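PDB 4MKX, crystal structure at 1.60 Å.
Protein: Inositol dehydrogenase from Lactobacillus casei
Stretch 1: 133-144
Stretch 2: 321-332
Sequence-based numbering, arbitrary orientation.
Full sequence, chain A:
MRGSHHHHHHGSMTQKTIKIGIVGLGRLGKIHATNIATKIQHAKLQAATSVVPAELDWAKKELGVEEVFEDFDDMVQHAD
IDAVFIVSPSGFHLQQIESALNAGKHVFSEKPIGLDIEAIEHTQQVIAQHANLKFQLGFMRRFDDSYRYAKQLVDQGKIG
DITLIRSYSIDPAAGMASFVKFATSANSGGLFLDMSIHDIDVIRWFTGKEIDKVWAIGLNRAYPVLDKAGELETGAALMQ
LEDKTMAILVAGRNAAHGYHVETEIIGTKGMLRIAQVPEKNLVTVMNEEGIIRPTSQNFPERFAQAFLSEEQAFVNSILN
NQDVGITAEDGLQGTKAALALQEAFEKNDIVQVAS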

ATOM      1  N   LEU A 133      28.191  37.578   0.926  1.00 23.43           N
ATOM      2  CA  LEU A 133      28.193  36.502  -0.053  1.00 17.98           C
ATOM      3  C   LEU A 133      27.345  35.348   0.459  1.00 17.46           C
ATOM      4  O   LEU A 133      27.332  35.064   1.657  1.00 19.67           O
ATOM      5  CB  LEU A 133      29.614  36.026  -0.338  1.00 16.85           C
ATOM      6  CG  LEU A 133      30.539  37.104  -0.908  1.00 19.26           C
ATOM      7  CD1 LEU A 133      31.979  36.618  -0.953  1.00 16.81           C
ATOM      8  CD2 LEU A 133      30.070  37.501  -2.297  1.00 20.71           C
ATOM      9  N   LYS A 134      26.626  34.707  -0.452  1.00 17.84           N
ATOM     10  CA  LYS A 134      25.804  33.560  -0.108  1.00 17.70           C
ATOM     11  C   LYS A 134      26.673  32.334   0.117  1.00 16.98           C
ATOM     12  O   LYS A 134      27.617  32.091  -0.636  1.00 18.23           O
ATOM     13  CB  LYS A 134      24.812  33.283  -1.241  1.00 16.59           C
ATOM     14  CG  LYS A 134      23.853  34.430  -1.513  1.00 20.39           C
ATOM     15  CD  LYS A 134      23.131  34.844  -0.244  1.00 25.05           C
ATOM     16  CE  LYS A 134      22.337  36.120  -0.457  1.00 31.50           C
ATOM     17  NZ  LYS A 134      21.966  36.763   0.836  1.00 35.19           N
ATOM     18  N   PHE A 135      26.345  31.545   1.141  1.00 16.97           N
ATOM     19  CA  PHE A 135      26.998  30.255   1.328  1.00 15.30           C
ATOM     20  C   PHE A 135      25.916  29.217   1.585  1.00 14.80           C
ATOM     21  O   PHE A 135      25.064  29.417   2.449  1.00 15.81           O
ATOM     22  CB  PHE A 135      27.981  30.279   2.506  1.00 18.07           C
ATOM     23  CG  PHE A 135      28.501  28.925   2.869  1.00 14.37           C
ATOM     24  CD1 PHE A 135      29.497  28.323   2.113  1.00 14.04           C
ATOM     25  CD2 PHE A 135      27.970  28.238   3.951  1.00 16.39           C
ATOM     26  CE1 PHE A 135      29.958  27.051   2.430  1.00 16.63           C
ATOM     27  CE2 PHE A 135      28.420  26.973   4.276  1.00 16.21           C
ATOM     28  CZ  PHE A 135      29.424  26.381   3.522  1.00 16.10           C
ATOM     29  N   GLN A 136      25.946  28.123   0.826  1.00 11.43           N
ATOM     30  CA  GLN A 136      24.907  27.104   0.925  1.00 13.37           C
ATOM     31  C   GLN A 136      25.514  25.712   0.886  1.00 11.97           C
ATOM     32  O   GLN A 136      26.339  25.406   0.017  1.00 12.00           O
ATOM     33  CB  GLN A 136      23.894  27.284  -0.217  1.00 13.96           C
ATOM     34  CG  GLN A 136      22.664  26.381  -0.120  1.00 13.45           C
ATOM     35  CD  GLN A 136      21.614  26.728  -1.154  1.00 15.35           C
ATOM     36  OE1 GLN A 136      21.460  27.888  -1.537  1.00 16.22           O
ATOM     37  NE2 GLN A 136      20.892  25.718  -1.626  1.00 12.63           N
ATOM     38  N   LEU A 137      25.093  24.858   1.825  1.00 10.72           N
ATOM     39  CA  LEU A 137      25.519  23.462   1.851  1.00 11.17           C
ATOM     40  C   LEU A 137      24.481  22.558   1.201  1.00 10.24           C
ATOM     41  O   LEU A 137      23.286  22.787   1.362  1.00 12.81           O
ATOM     42  CB  LEU A 137      25.734  23.011   3.293  1.00 12.88           C
ATOM     43  CG  LEU A 137      27.059  23.501   3.848  1.00 15.68           C
ATOM     44  CD1 LEU A 137      27.042  23.435   5.371  1.00 17.76           C
ATOM     45  CD2 LEU A 137      28.169  22.642   3.276  1.00 18.20           C
ATOM     46  N   GLY A 138      24.943  21.527   0.491  1.00 10.68           N
ATOM     47  CA  GLY A 138      24.047  20.667  -0.282  1.00  9.30           C
ATOM     48  C   GLY A 138      23.224  19.635   0.480  1.00 11.72           C
ATOM     49  O   GLY A 138      23.207  18.457   0.115  1.00 11.63           O
ATOM     50  N   PHE A 139      22.525  20.059   1.525  1.00 10.67           N
ATOM     51  CA  PHE A 139      21.590  19.156   2.205  1.00 10.19           C
ATOM     52  C   PHE A 139      20.275  19.104   1.423  1.00  9.62           C
ATOM     53  O   PHE A 139      19.295  19.774   1.771  1.00 10.74           O
ATOM     54  CB  PHE A 139      21.374  19.611   3.653  1.00 12.77           C
ATOM     55  CG  PHE A 139      22.575  19.393   4.538  1.00 12.80           C
ATOM     56  CD1 PHE A 139      23.185  18.152   4.594  1.00 12.96           C
ATOM     57  CD2 PHE A 139      23.113  20.439   5.281  1.00 18.76           C
ATOM     58  CE1 PHE A 139      24.301  17.938   5.396  1.00 19.37           C
ATOM     59  CE2 PHE A 139      24.228  20.236   6.086  1.00 20.22           C
ATOM     60  CZ  PHE A 139      24.822  18.982   6.141  1.00 17.54           C
ATOM     61  N   MET A 140      20.255  18.308   0.352  1.00  8.39           N
ATOM     62  CA  MET A 140      19.166  18.397  -0.613  1.00  9.23           C
ATOM     63  C   MET A 140      17.830  17.876  -0.096  1.00  8.57           C
ATOM     64  O   MET A 140      16.787  18.228  -0.643  1.00  9.22           O
ATOM     65  CB  MET A 140      19.534  17.719  -1.939  1.00 10.49           C
ATOM     66  CG  MET A 140      19.465  16.195  -1.954  1.00 12.60           C
ATOM     67  SD  MET A 140      20.747  15.427  -0.947  1.00 15.10           S
ATOM     68  CE  MET A 140      20.478  13.703  -1.304  1.00 17.78           C
ATOM     69  N   ARG A 141      17.834  17.071   0.958  1.00  8.89           N
ATOM     70  CA  ARG A 141      16.562  16.553   1.461  1.00  7.83           C
ATOM     71  C   ARG A 141      15.670  17.681   1.965  1.00  9.15           C
ATOM     72  O   ARG A 141      14.449  17.580   1.928  1.00  8.82           O
ATOM     73  CB  ARG A 141      16.786  15.514   2.552  1.00  8.19           C
ATOM     74  CG  ARG A 141      17.519  14.289   2.045  1.00  9.97           C
ATOM     75  CD  ARG A 141      17.450  13.197   3.076  1.00 11.66           C
ATOM     76  NE  ARG A 141      18.399  12.140   2.772  1.00  9.41           N
ATOM     77  CZ  ARG A 141      18.641  11.116   3.583  1.00 10.50           C
ATOM     78  NH1 ARG A 141      17.989  11.018   4.731  1.00 11.88           N
ATOM     79  NH2 ARG A 141      19.549  10.206   3.242  1.00 13.75           N
ATOM     80  N   ARG A 142      16.275  18.793   2.371  1.00 11.93           N
ATOM     81  CA  ARG A 142      15.478  19.945   2.763  1.00 12.75           C
ATOM     82  C   ARG A 142      14.676  20.525   1.605  1.00 12.12           C
ATOM     83  O   ARG A 142      13.741  21.293   1.832  1.00 15.58           O
ATOM     84  CB  ARG A 142      16.357  21.040   3.368  1.00 11.13           C
ATOM     85  CG  ARG A 142      17.077  20.605   4.633  1.00 12.86           C
ATOM     86  CD  ARG A 142      17.582  21.829   5.338  1.00 16.98           C
ATOM     87  NE  ARG A 142      18.462  21.517   6.452  1.00 15.18           N
ATOM     88  CZ  ARG A 142      18.737  22.387   7.413  1.00 19.77           C
ATOM     89  NH1 ARG A 142      18.187  23.591   7.365  1.00 21.54           N
ATOM     90  NH2 ARG A 142      19.542  22.053   8.414  1.00 19.82           N
ATOM     91  N   PHE A 143      15.034  20.167   0.371  1.00  9.79           N
ATOM     92  CA  PHE A 143      14.305  20.658  -0.801  1.00 10.04           C
ATOM     93  C   PHE A 143      13.426  19.617  -1.463  1.00 10.96           C
ATOM     94  O   PHE A 143      12.751  19.903  -2.446  1.00 12.31           O
ATOM     95  CB  PHE A 143      15.289  21.232  -1.821  1.00  9.69           C
ATOM     96  CG  PHE A 143      15.978  22.459  -1.330  1.00  9.96           C
ATOM     97  CD1 PHE A 143      17.141  22.360  -0.589  1.00 13.98           C
ATOM     98  CD2 PHE A 143      15.436  23.710  -1.579  1.00 15.76           C
ATOM     99  CE1 PHE A 143      17.773  23.494  -0.119  1.00 17.07           C
ATOM    100  CE2 PHE A 143      16.063  24.845  -1.107  1.00 17.61           C
ATOM    101  CZ  PHE A 143      17.227  24.731  -0.377  1.00 14.94           C
ATOM    102  N   ASP A 144      13.409  18.417  -0.904  1.00  8.68           N
ATOM    103  CA  ASP A 144      12.622  17.335  -1.476  1.00  8.08           C
ATOM    104  C   ASP A 144      11.149  17.537  -1.143  1.00 10.10           C
ATOM    105  O   ASP A 144      10.819  17.867  -0.000  1.00 10.82           O
ATOM    106  CB  ASP A 144      13.100  16.005  -0.880  1.00  7.98           C
ATOM    107  CG  ASP A 144      12.261  14.841  -1.324  1.00  8.70           C
ATOM    108  OD1 ASP A 144      12.369  14.427  -2.500  1.00 11.94           O
ATOM    109  OD2 ASP A 144      11.489  14.313  -0.503  1.00  9.91           O
ATOM    110  N   ASN A 321      18.903  38.409  -3.144  1.00 33.50           N
ATOM    111  CA  ASN A 321      19.625  38.713  -1.910  1.00 33.45           C
ATOM    112  C   ASN A 321      18.913  38.210  -0.656  1.00 37.86           C
ATOM    113  O   ASN A 321      18.739  38.954   0.309  1.00 43.26           O
ATOM    114  CB  ASN A 321      19.906  40.217  -1.808  1.00 38.79           C
ATOM    115  CG  ASN A 321      20.991  40.547  -0.796  1.00 44.66           C
ATOM    116  OD1 ASN A 321      21.576  39.657  -0.177  1.00 43.68           O
ATOM    117  ND2 ASN A 321      21.271  41.837  -0.632  1.00 48.62           N
ATOM    118  N   GLN A 322      18.490  36.949  -0.683  0.79 34.77           N
ATOM    119  CA  GLN A 322      17.886  36.321   0.488  0.79 38.45           C
ATOM    120  C   GLN A 322      18.701  35.117   0.949  0.79 34.91           C
ATOM    121  O   GLN A 322      19.301  34.418   0.134  0.79 33.17           O
ATOM    122  CB  GLN A 322      16.429  35.924   0.204  0.79 36.11           C
ATOM    123  CG  GLN A 322      15.804  34.933   1.205  0.79 41.68           C
ATOM    124  CD  GLN A 322      15.751  35.432   2.657  0.79 44.94           C
ATOM    125  OE1 GLN A 322      16.155  36.555   2.976  0.79 45.38           O
ATOM    126  NE2 GLN A 322      15.244  34.582   3.543  0.79 43.98           N
ATOM    127  N   ASP A 323      18.740  34.889   2.258  1.00 40.47           N
ATOM    128  CA  ASP A 323      19.428  33.724   2.800  1.00 37.69           C
ATOM    129  C   ASP A 323      18.522  32.495   2.816  1.00 35.06           C
ATOM    130  O   ASP A 323      17.343  32.579   3.159  1.00 38.12           O
ATOM    131  CB  ASP A 323      19.992  34.019   4.194  1.00 42.05           C
ATOM    132  CG  ASP A 323      21.151  35.005   4.157  1.00 45.17           C
ATOM    133  OD1 ASP A 323      22.238  34.627   3.661  1.00 44.52           O
ATOM    134  OD2 ASP A 323      20.979  36.153   4.625  1.00 51.59           O
ATOM    135  N   VAL A 324      19.091  31.359   2.429  1.00 34.14           N
ATOM    136  CA  VAL A 324      18.349  30.108   2.296  1.00 29.20           C
ATOM    137  C   VAL A 324      18.179  29.413   3.650  1.00 27.30           C
ATOM    138  O   VAL A 324      17.207  28.685   3.876  1.00 31.37           O
ATOM    139  CB  VAL A 324      19.033  29.194   1.243  1.00 27.73           C
ATOM    140  CG1 VAL A 324      18.597  27.750   1.374  1.00 23.46           C
ATOM    141  CG2 VAL A 324      18.754  29.715  -0.168  1.00 24.80           C
ATOM    142  N   GLY A 325      19.114  29.652   4.560  1.00 26.12           N
ATOM    143  CA  GLY A 325      18.959  29.164   5.922  1.00 28.55           C
ATOM    144  C   GLY A 325      19.697  27.877   6.239  1.00 28.92           C
ATOM    145  O   GLY A 325      19.449  27.251   7.271  1.00 29.76           O
ATOM    146  N   ILE A 326      20.596  27.473   5.349  1.00 25.44           N
ATOM    147  CA  ILE A 326      21.467  26.336   5.610  1.00 22.92           C
ATOM    148  C   ILE A 326      22.877  26.868   5.841  1.00 24.54           C
ATOM    149  O   ILE A 326      23.531  27.356   4.913  1.00 25.36           O
ATOM    150  CB  ILE A 326      21.461  25.338   4.440  1.00 21.80           C
ATOM    151  CG1 ILE A 326      20.031  24.891   4.132  1.00 22.49           C
ATOM    152  CG2 ILE A 326      22.332  24.134   4.763  1.00 23.61           C
ATOM    153  CD1 ILE A 326      19.908  24.046   2.880  1.00 21.77           C
ATOM    154  N   THR A 327      23.346  26.776   7.080  1.00 16.70           N
ATOM    155  CA  THR A 327      24.566  27.480   7.479  1.00 19.13           C
ATOM    156  C   THR A 327      25.780  26.588   7.647  1.00 21.99           C
ATOM    157  O   THR A 327      25.680  25.360   7.617  1.00 17.49           O
ATOM    158  CB  THR A 327      24.354  28.227   8.803  1.00 22.55           C
ATOM    159  OG1 THR A 327      24.209  27.276   9.865  1.00 25.55           O
ATOM    160  CG2 THR A 327      23.110  29.073   8.722  1.00 24.55           C
ATOM    161  N   ALA A 328      26.930  27.218   7.846  1.00 17.70           N
ATOM    162  CA  ALA A 328      28.159  26.502   8.128  1.00 16.76           C
ATOM    163  C   ALA A 328      27.991  25.716   9.419  1.00 16.17           C
ATOM    164  O   ALA A 328      28.622  24.680   9.595  1.00 17.19           O
ATOM    165  CB  ALA A 328      29.313  27.470   8.254  1.00 18.56           C
ATOM    166  N   GLU A 329      27.142  26.219  10.309  1.00 16.32           N
ATOM    167  CA  GLU A 329      26.895  25.561  11.590  1.00 19.37           C
ATOM    168  C   GLU A 329      26.138  24.256  11.395  1.00 16.11           C
ATOM    169  O   GLU A 329      26.379  23.286  12.106  1.00 18.00           O
ATOM    170  CB  GLU A 329      26.102  26.471  12.532  1.00 20.32           C
ATOM    171  CG  GLU A 329      25.821  25.856  13.917  1.00 22.19           C
ATOM    172  CD  GLU A 329      27.065  25.751  14.788  1.00 26.80           C
ATOM    173  OE1 GLU A 329      28.060  26.444  14.495  1.00 27.44           O
ATOM    174  OE2 GLU A 329      27.054  24.976  15.768  1.00 31.24           O
ATOM    175  N   ASP A 330      25.205  24.235  10.448  1.00 16.85           N
ATOM    176  CA  ASP A 330      24.528  22.982  10.125  1.00 15.79           C
ATOM    177  C   ASP A 330      25.562  21.995   9.612  1.00 14.31           C
ATOM    178  O   ASP A 330      25.496  20.798   9.891  1.00 15.27           O
ATOM    179  CB  ASP A 330      23.442  23.217   9.075  1.00 16.06           C
ATOM    180  CG  ASP A 330      22.292  24.038   9.607  1.00 19.78           C
ATOM    181  OD1 ASP A 330      21.863  23.785  10.748  1.00 19.96           O
ATOM    182  OD2 ASP A 330      21.810  24.942   8.893  1.00 23.42           O
ATOM    183  N   GLY A 331      26.537  22.504   8.868  1.00 14.35           N
ATOM    184  CA  GLY A 331      27.631  21.679   8.398  1.00 13.95           C
ATOM    185  C   GLY A 331      28.526  21.153   9.503  1.00 16.17           C
ATOM    186  O   GLY A 331      28.853  19.964   9.530  1.00 14.04           O
ATOM    187  N   LEU A 332      28.959  22.044  10.392  1.00 15.89           N
ATOM    188  CA  LEU A 332      29.789  21.644  11.527  1.00 15.59           C
ATOM    189  C   LEU A 332      29.130  20.564  12.372  1.00 15.96           C
ATOM    190  O   LEU A 332      29.763  19.550  12.687  1.00 14.72           O
ATOM    191  CB  LEU A 332      30.099  22.854  12.407  1.00 18.13           C
ATOM    192  CG  LEU A 332      30.793  22.542  13.739  1.00 19.36           C
ATOM    193  CD1 LEU A 332      32.183  21.977  13.498  1.00 17.43           C
ATOM    194  CD2 LEU A 332      30.845  23.786  14.594  1.00 25.03           C
TER
HETATM  195  O   HOH W   1      22.088  28.714   2.816  1.00 23.69           O
HETATM  196  O   HOH W   2      24.254  32.818   2.995  1.00 27.85           O
HETATM  197  O   HOH W   3      19.172  23.696  10.972  1.00 32.43           O

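What occupies the middle of the contact? Ile-326 does, with 136 Å² of its surface covered by the other stretch, the largest share of any residue here. Its CA-to-CB bond points toward stretch 1, and its branched side chain touches several apolar partners. CG2 of Ile-326 lies 3.9 Å from CB of Leu-137 and 3.8 Å from CD2 of Phe-139, at the edge of that ring, while CD1 of Ile-326 meets CE1 of Phe-143 at 3.7 Å, again at a ring edge. Beta-branching suits this place: CG2 and the CG1 arm diverge from CB, so one side chain can meet both Phe-139 and Phe-143. Val-324 extends the patch: its CG1 is 3.7 Å from CZ of Phe-143.

How is the charged end of Lys-134 accommodated? Its CA-to-CB bond points sideways, but the long chain, m at chi1 and chi2 and then extended, brings its end to the other stretch, which covers 90 Å² of the residue. Lys-134 NZ donates a hydrogen bond to Asn-321 OD1 at 3.1 Å and forms a salt bridge with Asp-323 OD1 at 3.6 Å. The same carboxylate oxygen, Asp-323 OD1, accepts a hydrogen bond from water 2 at 2.8 Å, and that water accepts one from Phe-135 N at 3.1 Å. A buried ammonium thus finds polar partners in a turn whose Asn-321 has positive phi.

What does Arg-142 add at the other end? Its CA-to-CB bond points toward stretch 2, and 62 Å² of it is covered. Arg-142 NH2 makes a long salt bridge with Asp-330 OD2, 3.7 Å away. Water 3 also bridges the pair, accepting from Arg-142 NH2 at 3.1 Å and donating to Asp-330 OD1 at 2.7 Å. Asp-330 OD2 also accepts from Thr-327 N at 3.0 Å, while Thr-327 OG1 caps the helix by accepting from Asp-330 N at 3.3 Å and, weakly, from Glu-329 N at 3.1 Å. The residue that meets the arginine is therefore tied into the helix start.

How do the strand and helix come so close? Their axes approach to 8.6 Å at 32°, and Leu-137 fills part of the gap, its CD1 lying 3.5 Å from Gly-331 CA. A CB on Gly-331 would sit 2.7 Å from Leu-137 CD1, a clash, so glycine makes room for the leucine. No direct backbone hydrogen bond joins the stretches; instead water 1 donates to Phe-135 O at 3.1 Å and accepts from Ile-326 N at 3.2 Å. In all, 715 Å² is buried, counting both sides.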